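Beta-galactosidase (Marinomonas sp. ef1, PDB 6Y2K) probably removes terminal beta-D-galactose residues from beta-galactosides by hydrolysis, as a cold-active, hexameric glycoside hydrolase of family GH42. Local coordinates at residues 437-449 with 579-593. Residues are numbered along the deposited sequence; the frame is centred on the assembly and turned at random.
Sequences FWCYRMYEAMREL and LGSCIDNTLLKASLA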
loop_
_atom_site.group_PDB
_atom_site.type_symbol
_atom_site.label_atom_id
_atom_site.label_comp_id
_atom_site.label_asym_id
_atom_site.label_seq_id
_atom_site.Cartn_x
_atom_site.Cartn_y
_atom_site.Cartn_z
ATOM N N PHE A 437 -10.272 18.254 -22.197
ATOM C CA PHE A 437 -9.892 18.020 -20.799
ATOM C C PHE A 437 -9.152 19.249 -20.255
ATOM O O PHE A 437 -9.424 19.702 -19.147
ATOM C CB PHE A 437 -8.975 16.798 -20.638
ATOM C CG PHE A 437 -9.616 15.458 -20.919
ATOM C CD1 PHE A 437 -10.854 15.316 -21.558
ATOM C CD2 PHE A 437 -8.903 14.300 -20.605
ATOM C CE1 PHE A 437 -11.372 14.056 -21.831
ATOM C CE2 PHE A 437 -9.421 13.043 -20.877
ATOM C CZ PHE A 437 -10.657 12.922 -21.491
ATOM N N TRP A 438 -8.211 19.763 -21.036
ATOM C CA TRP A 438 -7.412 20.928 -20.640
ATOM C C TRP A 438 -8.304 22.159 -20.429
ATOM O O TRP A 438 -8.169 22.839 -19.410
ATOM C CB TRP A 438 -6.310 21.200 -21.672
ATOM C CG TRP A 438 -5.496 22.447 -21.416
ATOM C CD1 TRP A 438 -5.386 23.515 -22.242
ATOM C CD2 TRP A 438 -4.689 22.742 -20.263
ATOM N NE1 TRP A 438 -4.566 24.468 -21.688
ATOM C CE2 TRP A 438 -4.122 24.024 -20.472
ATOM C CE3 TRP A 438 -4.397 22.059 -19.075
ATOM C CZ2 TRP A 438 -3.261 24.636 -19.537
ATOM C CZ3 TRP A 438 -3.546 22.666 -18.138
ATOM C CH2 TRP A 438 -3.000 23.951 -18.374
ATOM N N CYS A 439 -9.228 22.410 -21.365
ATOM C CA CYS A 439 -10.195 23.514 -21.228
ATOM C C CYS A 439 -11.032 23.352 -19.952
ATOM O O CYS A 439 -11.191 24.302 -19.170
ATOM C CB CYS A 439 -11.117 23.615 -22.451
ATOM S SG CYS A 439 -10.348 24.164 -23.996
ATOM N N TYR A 440 -11.508 22.130 -19.724
ATOM C CA TYR A 440 -12.326 21.808 -18.556
ATOM C C TYR A 440 -11.558 22.011 -17.249
ATOM O O TYR A 440 -12.110 22.539 -16.300
ATOM C CB TYR A 440 -12.827 20.360 -18.632
ATOM C CG TYR A 440 -13.899 20.015 -17.630
ATOM C CD1 TYR A 440 -13.573 19.523 -16.365
ATOM C CD2 TYR A 440 -15.247 20.159 -17.948
ATOM C CE1 TYR A 440 -14.561 19.196 -15.448
ATOM C CE2 TYR A 440 -16.239 19.821 -17.038
ATOM C CZ TYR A 440 -15.890 19.350 -15.789
ATOM O OH TYR A 440 -16.873 19.005 -14.894
ATOM N N ARG A 441 -10.292 21.595 -17.212
ATOM C CA ARG A 441 -9.465 21.756 -16.000
ATOM C C ARG A 441 -9.039 23.217 -15.744
ATOM O O ARG A 441 -8.907 23.624 -14.580
ATOM C CB ARG A 441 -8.256 20.821 -16.034
ATOM C CG ARG A 441 -8.614 19.339 -16.041
ATOM C CD ARG A 441 -9.370 18.908 -14.794
ATOM N NE ARG A 441 -9.845 17.524 -14.868
ATOM C CZ ARG A 441 -10.646 16.949 -13.969
ATOM N NH1 ARG A 441 -11.068 17.614 -12.897
ATOM N NH2 ARG A 441 -11.026 15.687 -14.128
ATOM N N MET A 442 -8.851 23.998 -16.807
ATOM C CA MET A 442 -8.643 25.451 -16.646
ATOM C C MET A 442 -9.924 26.089 -16.086
ATOM O O MET A 442 -9.861 26.924 -15.186
ATOM C CB MET A 442 -8.229 26.128 -17.958
ATOM C CG MET A 442 -6.837 25.736 -18.452
ATOM S SD MET A 442 -6.111 26.957 -19.564
ATOM C CE MET A 442 -5.439 28.121 -18.384
ATOM N N TYR A 443 -11.074 25.647 -16.601
ATOM C CA TYR A 443 -12.377 26.124 -16.147
ATOM C C TYR A 443 -12.642 25.763 -14.677
ATOM O O TYR A 443 -13.118 26.603 -13.909
ATOM C CB TYR A 443 -13.481 25.576 -17.061
ATOM C CG TYR A 443 -14.884 26.028 -16.715
ATOM C CD1 TYR A 443 -15.382 27.255 -17.173
ATOM C CD2 TYR A 443 -15.719 25.223 -15.955
ATOM C CE1 TYR A 443 -16.680 27.658 -16.877
ATOM C CE2 TYR A 443 -17.010 25.616 -15.644
ATOM C CZ TYR A 443 -17.486 26.832 -16.103
ATOM O OH TYR A 443 -18.766 27.199 -15.776
ATOM N N GLU A 444 -12.333 24.522 -14.298
ATOM C CA GLU A 444 -12.463 24.069 -12.909
ATOM C C GLU A 444 -11.683 24.954 -11.933
ATOM O O GLU A 444 -12.202 25.308 -10.875
ATOM C CB GLU A 444 -12.004 22.614 -12.768
ATOM C CG GLU A 444 -11.999 22.073 -11.346
ATOM C CD GLU A 444 -11.539 20.626 -11.270
ATOM O OE1 GLU A 444 -12.186 19.828 -10.562
ATOM O OE2 GLU A 444 -10.525 20.292 -11.916
ATOM N N ALA A 445 -10.447 25.291 -12.296
ATOM C CA ALA A 445 -9.616 26.199 -11.495
ATOM C C ALA A 445 -10.261 27.587 -11.317
ATOM O O ALA A 445 -10.274 28.132 -10.210
ATOM C CB ALA A 445 -8.230 26.328 -12.112
ATOM N N MET A 446 -10.805 28.140 -12.402
ATOM C CA MET A 446 -11.554 29.412 -12.347
ATOM C C MET A 446 -12.730 29.313 -11.386
ATOM O O MET A 446 -12.963 30.217 -10.565
ATOM C CB MET A 446 -12.101 29.798 -13.723
ATOM C CG MET A 446 -11.060 30.185 -14.761
ATOM S SD MET A 446 -11.859 30.432 -16.362
ATOM C CE MET A 446 -10.442 30.954 -17.306
ATOM N N ARG A 447 -13.461 28.205 -11.487
ATOM C CA ARG A 447 -14.648 27.979 -10.667
ATOM C C ARG A 447 -14.334 27.750 -9.190
ATOM O O ARG A 447 -15.094 28.202 -8.320
ATOM C CB ARG A 447 -15.450 26.806 -11.223
ATOM C CG ARG A 447 -16.093 27.100 -12.575
ATOM C CD ARG A 447 -17.543 27.503 -12.401
ATOM N NE ARG A 447 -18.341 26.358 -11.964
ATOM C CZ ARG A 447 -19.562 26.421 -11.445
ATOM N NH1 ARG A 447 -20.180 27.592 -11.273
ATOM N NH2 ARG A 447 -20.174 25.295 -11.087
ATOM N N GLU A 448 -13.223 27.061 -8.906
ATOM C CA GLU A 448 -12.735 26.895 -7.521
ATOM C C GLU A 448 -12.300 28.230 -6.885
ATOM O O GLU A 448 -12.201 28.328 -5.662
ATOM C CB GLU A 448 -11.580 25.884 -7.465
ATOM C CG GLU A 448 -12.031 24.444 -7.659
ATOM C CD GLU A 448 -10.874 23.446 -7.758
ATOM O OE1 GLU A 448 -9.760 23.839 -8.149
ATOM O OE2 GLU A 448 -11.086 22.252 -7.455
ATOM N N LEU A 449 -12.021 29.229 -7.724
ATOM C CA LEU A 449 -11.734 30.602 -7.288
ATOM C C LEU A 449 -12.972 31.500 -7.234
ATOM O O LEU A 449 -12.849 32.709 -7.016
ATOM C CB LEU A 449 -10.677 31.225 -8.200
ATOM C CG LEU A 449 -9.285 30.606 -8.117
ATOM C CD1 LEU A 449 -8.386 31.205 -9.191
ATOM C CD2 LEU A 449 -8.670 30.800 -6.736
ATOM N N LEU A 579 1.539 30.595 -21.332
ATOM C CA LEU A 579 1.792 29.383 -20.559
ATOM C C LEU A 579 2.174 28.271 -21.530
ATOM O O LEU A 579 1.413 27.965 -22.442
ATOM C CB LEU A 579 0.532 29.008 -19.770
ATOM C CG LEU A 579 0.461 27.659 -19.033
ATOM C CD1 LEU A 579 1.533 27.561 -17.960
ATOM C CD2 LEU A 579 -0.923 27.471 -18.433
ATOM N N GLY A 580 3.332 27.656 -21.319
ATOM C CA GLY A 580 3.880 26.653 -22.230
ATOM C C GLY A 580 3.815 25.205 -21.766
ATOM O O GLY A 580 4.147 24.310 -22.539
ATOM N N SER A 581 3.421 24.967 -20.510
ATOM C CA SER A 581 3.235 23.605 -19.991
ATOM C C SER A 581 1.890 23.475 -19.293
ATOM O O SER A 581 1.361 24.474 -18.779
ATOM C CB SER A 581 4.356 23.236 -19.014
ATOM O OG SER A 581 5.639 23.295 -19.637
ATOM N N CYS A 582 1.340 22.255 -19.285
ATOM C CA CYS A 582 0.067 21.980 -18.606
ATOM C C CYS A 582 0.291 21.822 -17.096
ATOM O O CYS A 582 0.428 20.719 -16.552
ATOM C CB CYS A 582 -0.667 20.782 -19.217
ATOM S SG CYS A 582 -1.144 21.063 -20.945
ATOM N N ILE A 583 0.358 22.976 -16.445
ATOM C CA ILE A 583 0.566 23.067 -15.003
ATOM C C ILE A 583 -0.614 22.472 -14.239
ATOM O O ILE A 583 -1.744 22.425 -14.749
ATOM C CB ILE A 583 0.853 24.519 -14.558
ATOM C CG1 ILE A 583 -0.275 25.481 -14.982
ATOM C CG2 ILE A 583 2.201 24.966 -15.113
ATOM C CD1 ILE A 583 -0.116 26.910 -14.509
ATOM N N ASP A 584 -0.337 21.995 -13.028
ATOM C CA ASP A 584 -1.348 21.327 -12.196
ATOM C C ASP A 584 -2.417 22.284 -11.644
ATOM O O ASP A 584 -2.315 23.516 -11.789
ATOM C CB ASP A 584 -0.684 20.483 -11.078
ATOM C CG ASP A 584 0.016 21.320 -9.996
ATOM O OD1 ASP A 584 -0.313 22.512 -9.785
ATOM O OD2 ASP A 584 0.910 20.755 -9.324
ATOM N N ASN A 585 -3.443 21.713 -11.021
ATOM C CA ASN A 585 -4.569 22.495 -10.483
ATOM C C ASN A 585 -4.138 23.609 -9.505
ATOM O O ASN A 585 -4.670 24.726 -9.552
ATOM C CB ASN A 585 -5.587 21.546 -9.819
ATOM C CG ASN A 585 -6.685 22.280 -9.065
ATOM O OD1 ASN A 585 -6.608 22.435 -7.844
ATOM N ND2 ASN A 585 -7.699 22.734 -9.778
ATOM N N THR A 586 -3.190 23.294 -8.627
ATOM C CA THR A 586 -2.657 24.261 -7.670
ATOM C C THR A 586 -2.069 25.477 -8.376
ATOM O O THR A 586 -2.403 26.616 -8.042
ATOM C CB THR A 586 -1.607 23.613 -6.736
ATOM O OG1 THR A 586 -2.277 22.694 -5.869
ATOM C CG2 THR A 586 -0.882 24.655 -5.878
ATOM N N LEU A 587 -1.204 25.223 -9.351
ATOM C CA LEU A 587 -0.549 26.286 -10.096
ATOM C C LEU A 587 -1.525 27.036 -11.007
ATOM O O LEU A 587 -1.379 28.237 -11.193
ATOM C CB LEU A 587 0.619 25.721 -10.902
ATOM C CG LEU A 587 1.819 25.258 -10.070
ATOM C CD1 LEU A 587 2.784 24.467 -10.922
ATOM C CD2 LEU A 587 2.533 26.445 -9.442
ATOM N N LEU A 588 -2.513 26.337 -11.566
ATOM C CA LEU A 588 -3.579 26.996 -12.333
ATOM C C LEU A 588 -4.289 28.039 -11.473
ATOM O O LEU A 588 -4.478 29.179 -11.907
ATOM C CB LEU A 588 -4.594 25.988 -12.880
ATOM C CG LEU A 588 -4.192 25.186 -14.124
ATOM C CD1 LEU A 588 -5.216 24.089 -14.389
ATOM C CD2 LEU A 588 -4.028 26.054 -15.362
ATOM N N LYS A 589 -4.661 27.654 -10.252
ATOM C CA LYS A 589 -5.308 28.585 -9.329
ATOM C C LYS A 589 -4.389 29.733 -8.906
ATOM O O LYS A 589 -4.823 30.893 -8.907
ATOM C CB LYS A 589 -5.886 27.852 -8.126
ATOM C CG LYS A 589 -7.145 27.074 -8.477
ATOM C CD LYS A 589 -7.774 26.407 -7.269
ATOM C CE LYS A 589 -6.861 25.340 -6.693
ATOM N NZ LYS A 589 -7.628 24.248 -6.044
ATOM N N ALA A 590 -3.128 29.425 -8.584
ATOM C CA ALA A 590 -2.152 30.468 -8.235
ATOM C C ALA A 590 -2.038 31.507 -9.354
ATOM O O ALA A 590 -2.087 32.714 -9.090
ATOM C CB ALA A 590 -0.783 29.875 -7.926
ATOM N N SER A 591 -1.912 31.022 -10.590
ATOM C CA SER A 591 -1.727 31.877 -11.767
ATOM C C SER A 591 -2.993 32.689 -12.066
ATOM O O SER A 591 -2.909 33.890 -12.319
ATOM C CB SER A 591 -1.311 31.040 -12.993
ATOM O OG SER A 591 -0.131 30.276 -12.740
ATOM N N LEU A 592 -4.160 32.040 -12.013
ATOM C CA LEU A 592 -5.433 32.725 -12.267
ATOM C C LEU A 592 -5.757 33.782 -11.204
ATOM O O LEU A 592 -6.331 34.825 -11.532
ATOM C CB LEU A 592 -6.583 31.721 -12.428
ATOM C CG LEU A 592 -6.496 30.902 -13.731
ATOM C CD1 LEU A 592 -7.369 29.660 -13.672
ATOM C CD2 LEU A 592 -6.847 31.741 -14.952
ATOM N N ALA A 593 -5.363 33.529 -9.952
ATOM C CA ALA A 593 -5.502 34.508 -8.877
ATOM C C ALA A 593 -4.645 35.760 -9.137
ATOM O O ALA A 593 -5.127 36.883 -8.978
ATOM C CB ALA A 593 -5.158 33.887 -7.528
HETATM O O HOH W 1 -8.295 21.939 -12.565
#
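Helix 437-448 crosses helix 585-593 at -60°, their axes 8.9 Å apart, and Ala445 marks the crossing. Its methyl is a knob among Asn585, Leu588, Lys589 and Leu592, with CB 3.7 Å from Leu588 CB; so small a side chain suits backbones this close. Leu592 CD1 lies against Ala445 CB and Met446 CG, while Leu449 CD1 packs 3.7 Å from Leu592 CB, branched leucines filling the apolar flank. On the partly exposed flank, Glu448 OE1 takes two donors from opposite faces of its carboxylate: Asn585 ND2 at 2.8 Å, nearly straight at 166°, and Lys589 NZ at 3.0 Å in a salt bridge. Lys589 NZ also donates to Asn585 OD1 (2.8 Å), so both ends of the amide are engaged, which fixes its rotation. A water joins Asn585 ND2 to Glu444 OE2 and Arg441 O. Beside strand 581-583, the six-membered ring of Trp438, with CG anti to its own N (chi1 175°), takes Cys582 SG over one face, 3.9 Å from its centroid, a sulfur-aromatic contact; Met442 CG covers the opposite face, and the indole NE1 is bonded to Pro471 O. A single knob-into-hole contact at Ala445, flanked by leucine packing, thus joins two helices of the mixed alpha/beta trimerisation domain, consistent with its placing in the glutaminase I clan.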